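Local coordinates for protein CCMAN5 (Cellulosimicrobium cellulans, PDB 2XSG) that hydrolyses alpha-mannosidic linkages as a calcium-containing family 92 glycosidase and enables mannose-6-phosphate modification of yeast-produced human lysosomal enzymes, at residues 30-39 with 138-147; 148-159 with 237-248. All blocks are in the same frame, centred on the assembly; numbering follows the deposited sequence.

Contact 1. Residues 30-39 with 138-147; sequences AQAPNGLAKV and VAAATRSGVH
The H147 imidazole has V138 CG1 over one face, offset toward the rim, G145 O at its edge in the ring plane, and V39 CG1 coming in obliquely; its ND1 bonds Y149 OH and its NE2 bonds H64. A second flat group, the R143 guanidinium, carries T142 CG2 on one face; NH2 forms a salt bridge with E269 and NE a hydrogen bond to T326 O. Both groups belong to the tight beta hairpin of strands 133-140 and 144-150, on which the irregular loop 30-39, closed by mutual A30-V39 backbone bonds, is laid. V39 is the loop residue most covered by the hairpin: with CG1 anti to the backbone N (chi1 -162°), its side chain crosses that of V138 obliquely, V39 CG1 3.8 Å from V138 CB, while CG2 sits 3.6 Å from G145 CA. A37 CB presses on the hairpin backbone, 3.4 Å from S144 N. At the hairpin turn T142 O is gripped twice, by L36 N (2.9 Å) in its carbonyl plane and by A37 N (3.2 Å) from a tilted direction. Two waters bridge the segments: one accepts from A32 N and lies near A37 O and A141 O; the other accepts a hydrogen bond from T142 OG1 (2.8 Å) and donates one to P33 O.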
loop_
_atom_site.group_PDB
_atom_site.type_symbol
_atom_site.label_atom_id
_atom_site.label_comp_id
_atom_site.label_asym_id
_atom_site.label_seq_id
_atom_site.Cartn_x
_atom_site.Cartn_y
_atom_site.Cartn_z
ATOM N N ALA A 30 7.519 14.007 1.910
ATOM C CA ALA A 30 8.513 13.718 2.940
ATOM C C ALA A 30 7.849 12.874 4.031
ATOM O O ALA A 30 6.809 13.256 4.578
ATOM C CB ALA A 30 9.088 15.010 3.528
ATOM N N GLN A 31 8.420 11.706 4.305
ATOM C CA GLN A 31 7.854 10.829 5.324
ATOM C C GLN A 31 8.878 9.887 5.942
ATOM O O GLN A 31 9.847 9.498 5.282
ATOM C CB GLN A 31 6.639 10.053 4.779
ATOM C CG GLN A 31 6.853 9.302 3.463
ATOM C CD GLN A 31 5.536 8.930 2.818
ATOM O OE1 GLN A 31 4.504 9.469 3.190
ATOM N NE2 GLN A 31 5.562 8.040 1.835
ATOM N N ALA A 32 8.668 9.541 7.211
ATOM C CA ALA A 32 9.518 8.554 7.879
ATOM C C ALA A 32 8.973 7.162 7.571
ATOM O O ALA A 32 7.840 7.044 7.086
ATOM C CB ALA A 32 9.535 8.798 9.389
ATOM N N PRO A 33 9.747 6.099 7.881
ATOM C CA PRO A 33 9.204 4.750 7.668
ATOM C C PRO A 33 7.873 4.545 8.427
ATOM O O PRO A 33 7.802 4.819 9.624
ATOM C CB PRO A 33 10.306 3.836 8.220
ATOM C CG PRO A 33 11.553 4.618 8.024
ATOM C CD PRO A 33 11.150 6.055 8.326
ATOM N N ASN A 34 6.831 4.110 7.713
ATOM C CA ASN A 34 5.490 3.944 8.298
ATOM C C ASN A 34 4.999 5.175 9.064
ATOM O O ASN A 34 4.295 5.064 10.056
ATOM C CB ASN A 34 5.453 2.695 9.203
ATOM C CG ASN A 34 5.598 1.415 8.422
ATOM O OD1 ASN A 34 4.609 0.862 7.917
ATOM N ND2 ASN A 34 6.822 0.931 8.302
ATOM N N GLY A 35 5.380 6.353 8.593
ATOM C CA GLY A 35 5.020 7.587 9.250
ATOM C C GLY A 35 3.572 7.969 9.075
ATOM O O GLY A 35 2.931 7.640 8.060
ATOM N N LEU A 36 3.072 8.680 10.085
ATOM C CA LEU A 36 1.759 9.290 10.080
ATOM C C LEU A 36 1.786 10.626 9.338
ATOM O O LEU A 36 0.906 10.906 8.516
ATOM C CB LEU A 36 1.293 9.485 11.521
ATOM C CG LEU A 36 0.016 10.268 11.801
ATOM C CD1 LEU A 36 -1.187 9.503 11.312
ATOM C CD2 LEU A 36 -0.087 10.524 13.317
ATOM N N ALA A 37 2.795 11.441 9.635
ATOM C CA ALA A 37 3.040 12.703 8.938
ATOM C C ALA A 37 3.584 12.451 7.554
ATOM O O ALA A 37 4.589 11.751 7.380
ATOM C CB ALA A 37 3.989 13.567 9.726
ATOM N N LYS A 38 2.899 13.016 6.563
ATOM C CA LYS A 38 3.237 12.819 5.156
ATOM C C LYS A 38 3.153 14.187 4.529
ATOM O O LYS A 38 2.051 14.661 4.229
ATOM C CB LYS A 38 2.242 11.859 4.479
ATOM C CG LYS A 38 2.338 10.397 4.975
ATOM C CD LYS A 38 1.322 9.495 4.278
ATOM C CE LYS A 38 1.971 8.221 3.773
ATOM N NZ LYS A 38 2.272 7.238 4.811
ATOM N N VAL A 39 4.311 14.832 4.355
ATOM C CA VAL A 39 4.340 16.243 3.990
ATOM C C VAL A 39 4.452 16.296 2.467
ATOM O O VAL A 39 5.552 16.216 1.902
ATOM C CB VAL A 39 5.482 17.002 4.672
ATOM C CG1 VAL A 39 5.227 18.500 4.625
ATOM C CG2 VAL A 39 5.662 16.538 6.113
ATOM N N VAL A 138 10.875 20.869 3.128
ATOM C CA VAL A 138 10.192 20.130 4.192
ATOM C C VAL A 138 10.940 18.821 4.509
ATOM O O VAL A 138 11.643 18.262 3.647
ATOM C CB VAL A 138 8.695 19.848 3.853
ATOM C CG1 VAL A 138 7.931 21.164 3.684
ATOM C CG2 VAL A 138 8.544 19.004 2.561
ATOM N N ALA A 139 10.814 18.366 5.760
ATOM C CA ALA A 139 11.245 17.036 6.168
ATOM C C ALA A 139 10.211 16.455 7.137
ATOM O O ALA A 139 9.356 17.191 7.638
ATOM C CB ALA A 139 12.611 17.097 6.830
ATOM N N ALA A 140 10.311 15.158 7.417
ATOM C CA ALA A 140 9.361 14.491 8.317
ATOM C C ALA A 140 10.017 13.598 9.347
ATOM O O ALA A 140 11.026 12.957 9.057
ATOM C CB ALA A 140 8.350 13.661 7.507
ATOM N N ALA A 141 9.425 13.557 10.541
ATOM C CA ALA A 141 9.631 12.470 11.486
ATOM C C ALA A 141 8.330 11.682 11.513
ATOM O O ALA A 141 7.397 12.046 10.794
ATOM C CB ALA A 141 9.968 13.009 12.872
ATOM N N THR A 142 8.266 10.624 12.332
ATOM C CA THR A 142 7.103 9.728 12.423
ATOM C C THR A 142 5.787 10.502 12.494
ATOM O O THR A 142 4.847 10.231 11.717
ATOM C CB THR A 142 7.215 8.766 13.658
ATOM O OG1 THR A 142 8.452 8.046 13.599
ATOM C CG2 THR A 142 6.067 7.763 13.716
ATOM N N ARG A 143 5.723 11.467 13.414
ATOM C CA ARG A 143 4.469 12.172 13.695
ATOM C C ARG A 143 4.499 13.632 13.249
ATOM O O ARG A 143 3.494 14.329 13.386
ATOM C CB ARG A 143 4.131 12.095 15.197
ATOM C CG ARG A 143 3.994 10.674 15.738
ATOM C CD ARG A 143 4.015 10.588 17.277
ATOM N NE ARG A 143 4.050 9.178 17.673
ATOM C CZ ARG A 143 5.126 8.408 17.710
ATOM N NH1 ARG A 143 4.999 7.133 18.060
ATOM N NH2 ARG A 143 6.335 8.899 17.418
ATOM N N SER A 144 5.635 14.091 12.711
ATOM C CA SER A 144 5.846 15.522 12.511
ATOM C C SER A 144 6.285 15.895 11.103
ATOM O O SER A 144 7.001 15.145 10.438
ATOM C CB SER A 144 6.914 16.062 13.467
ATOM O OG SER A 144 6.593 15.818 14.815
ATOM N N GLY A 145 5.865 17.079 10.678
ATOM C CA GLY A 145 6.362 17.676 9.460
ATOM C C GLY A 145 7.024 18.992 9.787
ATOM O O GLY A 145 6.443 19.823 10.499
ATOM N N VAL A 146 8.241 19.186 9.284
ATOM C CA VAL A 146 8.948 20.443 9.512
ATOM C C VAL A 146 9.171 21.143 8.205
ATOM O O VAL A 146 9.399 20.481 7.177
ATOM C CB VAL A 146 10.285 20.297 10.311
ATOM C CG1 VAL A 146 9.985 19.763 11.679
ATOM C CG2 VAL A 146 11.311 19.402 9.577
ATOM N N HIS A 147 9.082 22.471 8.272
ATOM C CA HIS A 147 9.187 23.377 7.129
ATOM C C HIS A 147 10.299 24.407 7.362
ATOM O O HIS A 147 10.430 24.964 8.475
ATOM C CB HIS A 147 7.895 24.168 6.957
ATOM C CG HIS A 147 6.669 23.326 6.787
ATOM N ND1 HIS A 147 5.839 23.441 5.689
ATOM C CD2 HIS A 147 6.108 22.389 7.588
ATOM C CE1 HIS A 147 4.837 22.589 5.806
ATOM N NE2 HIS A 147 4.974 21.940 6.948
HETATM O O HOH W 1 6.447 10.316 8.711
HETATM O O HOH W 2 8.881 6.066 11.713
#

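Contact 2. Residues 148-159 with 237-248; sequences RYAFPAGSTPSL and ILTFDPADAGEI
Two beta-arches meet here at one end of the N-terminal beta-sandwich, each crossing between its sheets: Y149 pairs with I248 in one sheet, L159 with L238 in the other. Both are antiparallel hydrogen-bonded pairs, and each forms two backbone bonds; F151 N to A245 O (2.7 Å) and F240 N to P157 O extend the pairing toward the bends. Between the arches the side chains interlock. I248 CG1 fits into the corner between P157 CB and F151 CD1, 3.9 Å from each, and its side chain crosses that of F151 at about a right angle. P157 CB in turn lies over the centre of the F151 ring. I248 CG2 lies on one face of the F240 ring, offset toward its rim, and meets L159 CD1 at 4.0 Å; P157 O comes to the same ring at its edge, 3.5 Å from CD1. The S158 hydroxyl, anti to its own N (chi1 169°), reaches L238 O at 2.8 Å from above the carbonyl plane, beside the donor L159 N. With an alanine in place of S158, L238 O would probably keep L159 N but lose its second donor, and I237 CG2 its 3.4 Å neighbour OG. Backbone bonds thus hold both ends around an apolar middle, whereas S155 O, buried by the contact, has no hydrogen-bond partner in the model; P242 CA makes a CA-H...O contact with it.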
loop_
_atom_site.group_PDB
_atom_site.type_symbol
_atom_site.label_atom_id
_atom_site.label_comp_id
_atom_site.label_asym_id
_atom_site.label_seq_id
_atom_site.Cartn_x
_atom_site.Cartn_y
_atom_site.Cartn_z
ATOM N N ARG A 148 11.082 24.653 6.310
ATOM C CA ARG A 148 11.984 25.816 6.241
ATOM C C ARG A 148 11.802 26.560 4.913
ATOM O O ARG A 148 11.994 25.972 3.832
ATOM C CB ARG A 148 13.451 25.393 6.406
ATOM C CG ARG A 148 14.421 26.568 6.457
ATOM C CD ARG A 148 15.808 26.112 6.832
ATOM N NE ARG A 148 16.319 25.080 5.919
ATOM C CZ ARG A 148 17.322 24.268 6.225
ATOM N NH1 ARG A 148 17.900 24.362 7.426
ATOM N NH2 ARG A 148 17.744 23.358 5.351
ATOM N N TYR A 149 11.442 27.844 5.000
ATOM C CA TYR A 149 11.177 28.691 3.830
ATOM C C TYR A 149 12.125 29.874 3.755
ATOM O O TYR A 149 12.419 30.512 4.775
ATOM C CB TYR A 149 9.738 29.235 3.869
ATOM C CG TYR A 149 8.692 28.166 3.785
ATOM C CD1 TYR A 149 8.025 27.737 4.926
ATOM C CD2 TYR A 149 8.367 27.577 2.561
ATOM C CE1 TYR A 149 7.057 26.744 4.856
ATOM C CE2 TYR A 149 7.408 26.578 2.485
ATOM C CZ TYR A 149 6.763 26.159 3.636
ATOM O OH TYR A 149 5.811 25.172 3.577
ATOM N N ALA A 150 12.606 30.171 2.553
ATOM C CA ALA A 150 13.355 31.411 2.306
ATOM C C ALA A 150 12.607 32.300 1.333
ATOM O O ALA A 150 12.461 31.944 0.171
ATOM C CB ALA A 150 14.775 31.099 1.768
ATOM N N PHE A 151 12.152 33.464 1.791
ATOM C CA PHE A 151 11.385 34.401 0.948
ATOM C C PHE A 151 12.298 35.475 0.357
ATOM O O PHE A 151 13.329 35.774 0.945
ATOM C CB PHE A 151 10.307 35.090 1.787
ATOM C CG PHE A 151 9.143 34.209 2.137
ATOM C CD1 PHE A 151 9.265 33.230 3.113
ATOM C CD2 PHE A 151 7.913 34.384 1.503
ATOM C CE1 PHE A 151 8.172 32.421 3.457
ATOM C CE2 PHE A 151 6.821 33.584 1.837
ATOM C CZ PHE A 151 6.952 32.597 2.810
ATOM N N PRO A 152 11.923 36.075 -0.791
ATOM C CA PRO A 152 12.841 37.105 -1.320
ATOM C C PRO A 152 13.012 38.274 -0.342
ATOM O O PRO A 152 12.077 38.642 0.373
ATOM C CB PRO A 152 12.152 37.568 -2.613
ATOM C CG PRO A 152 11.271 36.390 -3.019
ATOM C CD PRO A 152 10.801 35.800 -1.715
ATOM N N ALA A 153 14.201 38.852 -0.311
ATOM C CA ALA A 153 14.434 40.036 0.528
ATOM C C ALA A 153 13.367 41.115 0.278
ATOM O O ALA A 153 12.975 41.370 -0.857
ATOM C CB ALA A 153 15.830 40.591 0.305
ATOM N N GLY A 154 12.874 41.728 1.345
ATOM C CA GLY A 154 11.881 42.777 1.173
ATOM C C GLY A 154 10.455 42.275 1.216
ATOM O O GLY A 154 9.526 43.065 1.394
ATOM N N SER A 155 10.270 40.967 1.050
ATOM C CA SER A 155 8.947 40.364 1.203
ATOM C C SER A 155 8.404 40.477 2.619
ATOM O O SER A 155 9.165 40.458 3.569
ATOM C CB SER A 155 9.013 38.883 0.866
ATOM O OG SER A 155 9.287 38.691 -0.497
ATOM N N THR A 156 7.085 40.581 2.751
ATOM C CA THR A 156 6.396 40.258 4.002
ATOM C C THR A 156 5.952 38.780 3.932
ATOM O O THR A 156 4.931 38.467 3.297
ATOM C CB THR A 156 5.152 41.151 4.224
ATOM O OG1 THR A 156 5.504 42.534 4.110
ATOM C CG2 THR A 156 4.535 40.910 5.612
ATOM N N PRO A 157 6.710 37.864 4.573
ATOM C CA PRO A 157 6.396 36.435 4.502
ATOM C C PRO A 157 5.087 36.102 5.198
ATOM O O PRO A 157 4.718 36.721 6.209
ATOM C CB PRO A 157 7.556 35.775 5.272
ATOM C CG PRO A 157 8.656 36.800 5.286
ATOM C CD PRO A 157 7.885 38.096 5.434
ATOM N N SER A 158 4.375 35.136 4.637
ATOM C CA SER A 158 3.153 34.667 5.256
ATOM C C SER A 158 2.955 33.178 4.953
ATOM O O SER A 158 3.375 32.677 3.904
ATOM C CB SER A 158 1.977 35.510 4.763
ATOM O OG SER A 158 0.758 34.928 5.149
ATOM N N LEU A 159 2.338 32.473 5.888
ATOM C CA LEU A 159 1.960 31.097 5.655
ATOM C C LEU A 159 0.476 30.995 5.924
ATOM O O LEU A 159 0.014 31.394 6.993
ATOM C CB LEU A 159 2.728 30.148 6.591
ATOM C CG LEU A 159 4.252 30.068 6.455
ATOM C CD1 LEU A 159 4.835 29.096 7.458
ATOM C CD2 LEU A 159 4.651 29.629 5.051
ATOM N N ILE A 237 -4.005 32.513 9.085
ATOM C CA ILE A 237 -2.969 33.125 8.257
ATOM C C ILE A 237 -1.921 33.733 9.175
ATOM O O ILE A 237 -2.235 34.580 10.013
ATOM C CB ILE A 237 -3.553 34.164 7.264
ATOM C CG1 ILE A 237 -4.668 33.492 6.416
ATOM C CG2 ILE A 237 -2.452 34.752 6.387
ATOM C CD1 ILE A 237 -5.276 34.355 5.323
ATOM N N LEU A 238 -0.695 33.239 9.047
ATOM C CA LEU A 238 0.436 33.712 9.838
ATOM C C LEU A 238 1.199 34.736 9.022
ATOM O O LEU A 238 1.493 34.491 7.860
ATOM C CB LEU A 238 1.370 32.541 10.183
ATOM C CG LEU A 238 0.756 31.382 10.987
ATOM C CD1 LEU A 238 1.492 30.060 10.731
ATOM C CD2 LEU A 238 0.701 31.710 12.493
ATOM N N THR A 239 1.519 35.872 9.633
ATOM C CA THR A 239 2.286 36.932 8.977
ATOM C C THR A 239 3.537 37.231 9.807
ATOM O O THR A 239 3.458 37.426 11.035
ATOM C CB THR A 239 1.435 38.205 8.756
ATOM O OG1 THR A 239 0.249 37.866 8.022
ATOM C CG2 THR A 239 2.213 39.260 7.963
ATOM N N PHE A 240 4.679 37.244 9.120
ATOM C CA PHE A 240 5.992 37.421 9.731
ATOM C C PHE A 240 6.594 38.793 9.411
ATOM O O PHE A 240 6.140 39.492 8.505
ATOM C CB PHE A 240 6.941 36.301 9.270
ATOM C CG PHE A 240 6.419 34.931 9.551
ATOM C CD1 PHE A 240 5.522 34.311 8.671
ATOM C CD2 PHE A 240 6.775 34.267 10.725
ATOM C CE1 PHE A 240 5.015 33.033 8.949
ATOM C CE2 PHE A 240 6.275 32.990 11.004
ATOM C CZ PHE A 240 5.398 32.375 10.115
ATOM N N ASP A 241 7.620 39.167 10.173
ATOM C CA ASP A 241 8.376 40.380 9.889
ATOM C C ASP A 241 9.276 40.206 8.649
ATOM O O ASP A 241 9.938 39.169 8.508
ATOM C CB ASP A 241 9.232 40.763 11.098
ATOM C CG ASP A 241 9.659 42.217 11.061
ATOM O OD1 ASP A 241 9.005 43.043 11.739
ATOM O OD2 ASP A 241 10.611 42.555 10.321
ATOM N N PRO A 242 9.333 41.224 7.769
ATOM C CA PRO A 242 10.250 41.189 6.626
ATOM C C PRO A 242 11.696 40.884 7.018
ATOM O O PRO A 242 12.425 40.329 6.216
ATOM C CB PRO A 242 10.150 42.610 6.055
ATOM C CG PRO A 242 8.756 43.021 6.386
ATOM C CD PRO A 242 8.520 42.457 7.762
ATOM N N ALA A 243 12.102 41.224 8.238
ATOM C CA ALA A 243 13.468 40.912 8.679
ATOM C C ALA A 243 13.746 39.394 8.770
ATOM O O ALA A 243 14.897 38.955 8.710
ATOM C CB ALA A 243 13.769 41.596 10.004
ATOM N N ASP A 244 12.690 38.594 8.877
ATOM C CA ASP A 244 12.843 37.140 8.973
ATOM C C ASP A 244 12.690 36.408 7.645
ATOM O O ASP A 244 12.682 35.179 7.611
ATOM C CB ASP A 244 11.837 36.578 9.969
ATOM C CG ASP A 244 12.276 36.767 11.386
ATOM O OD1 ASP A 244 13.466 36.517 11.680
ATOM O OD2 ASP A 244 11.432 37.158 12.209
ATOM N N ALA A 245 12.573 37.169 6.559
ATOM C CA ALA A 245 12.335 36.606 5.236
ATOM C C ALA A 245 13.330 35.513 4.836
ATOM O O ALA A 245 12.940 34.547 4.173
ATOM C CB ALA A 245 12.304 37.715 4.191
ATOM N N GLY A 246 14.594 35.661 5.252
ATOM C CA GLY A 246 15.645 34.655 5.026
ATOM C C GLY A 246 15.398 33.270 5.641
ATOM O O GLY A 246 15.946 32.273 5.156
ATOM N N GLU A 247 14.586 33.194 6.702
ATOM C CA GLU A 247 14.303 31.910 7.370
ATOM C C GLU A 247 12.987 31.901 8.145
ATOM O O GLU A 247 12.885 32.457 9.242
ATOM C CB GLU A 247 15.459 31.509 8.288
ATOM C CG GLU A 247 15.444 30.056 8.720
ATOM C CD GLU A 247 16.632 29.740 9.591
ATOM O OE1 GLU A 247 16.478 29.716 10.817
ATOM O OE2 GLU A 247 17.734 29.551 9.051
ATOM N N ILE A 248 11.988 31.261 7.549
ATOM C CA ILE A 248 10.691 31.038 8.180
ATOM C C ILE A 248 10.509 29.537 8.438
ATOM O O ILE A 248 10.476 28.732 7.510
ATOM C CB ILE A 248 9.545 31.571 7.287
ATOM C CG1 ILE A 248 9.730 33.070 6.976
ATOM C CG2 ILE A 248 8.186 31.310 7.946
ATOM C CD1 ILE A 248 9.730 33.995 8.226
#

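In the fold
Contacts 1 and 2 follow each other along the chain, and both lie within the family 92 N-terminal domain. Strand 144-150 is common to them: its first residues pack against the loop 30-39, its last residues enter the arch of 148-159. The centres are 23 Å apart, contact 1 about 17 Å and contact 2 about 37 Å from the centre of the chain. The deeper contact has helices 259-270 and 275-290 against the hairpin, whereas the outer one joins the sheet of strands 133-140, 144-150 and 248-255 to the one holding 158-162 and 235-240. Strand 144-150 thus leads from a buried contact to a partly buried one farther out, and the bond of Y149 OH to H147 ND1 spans the junction.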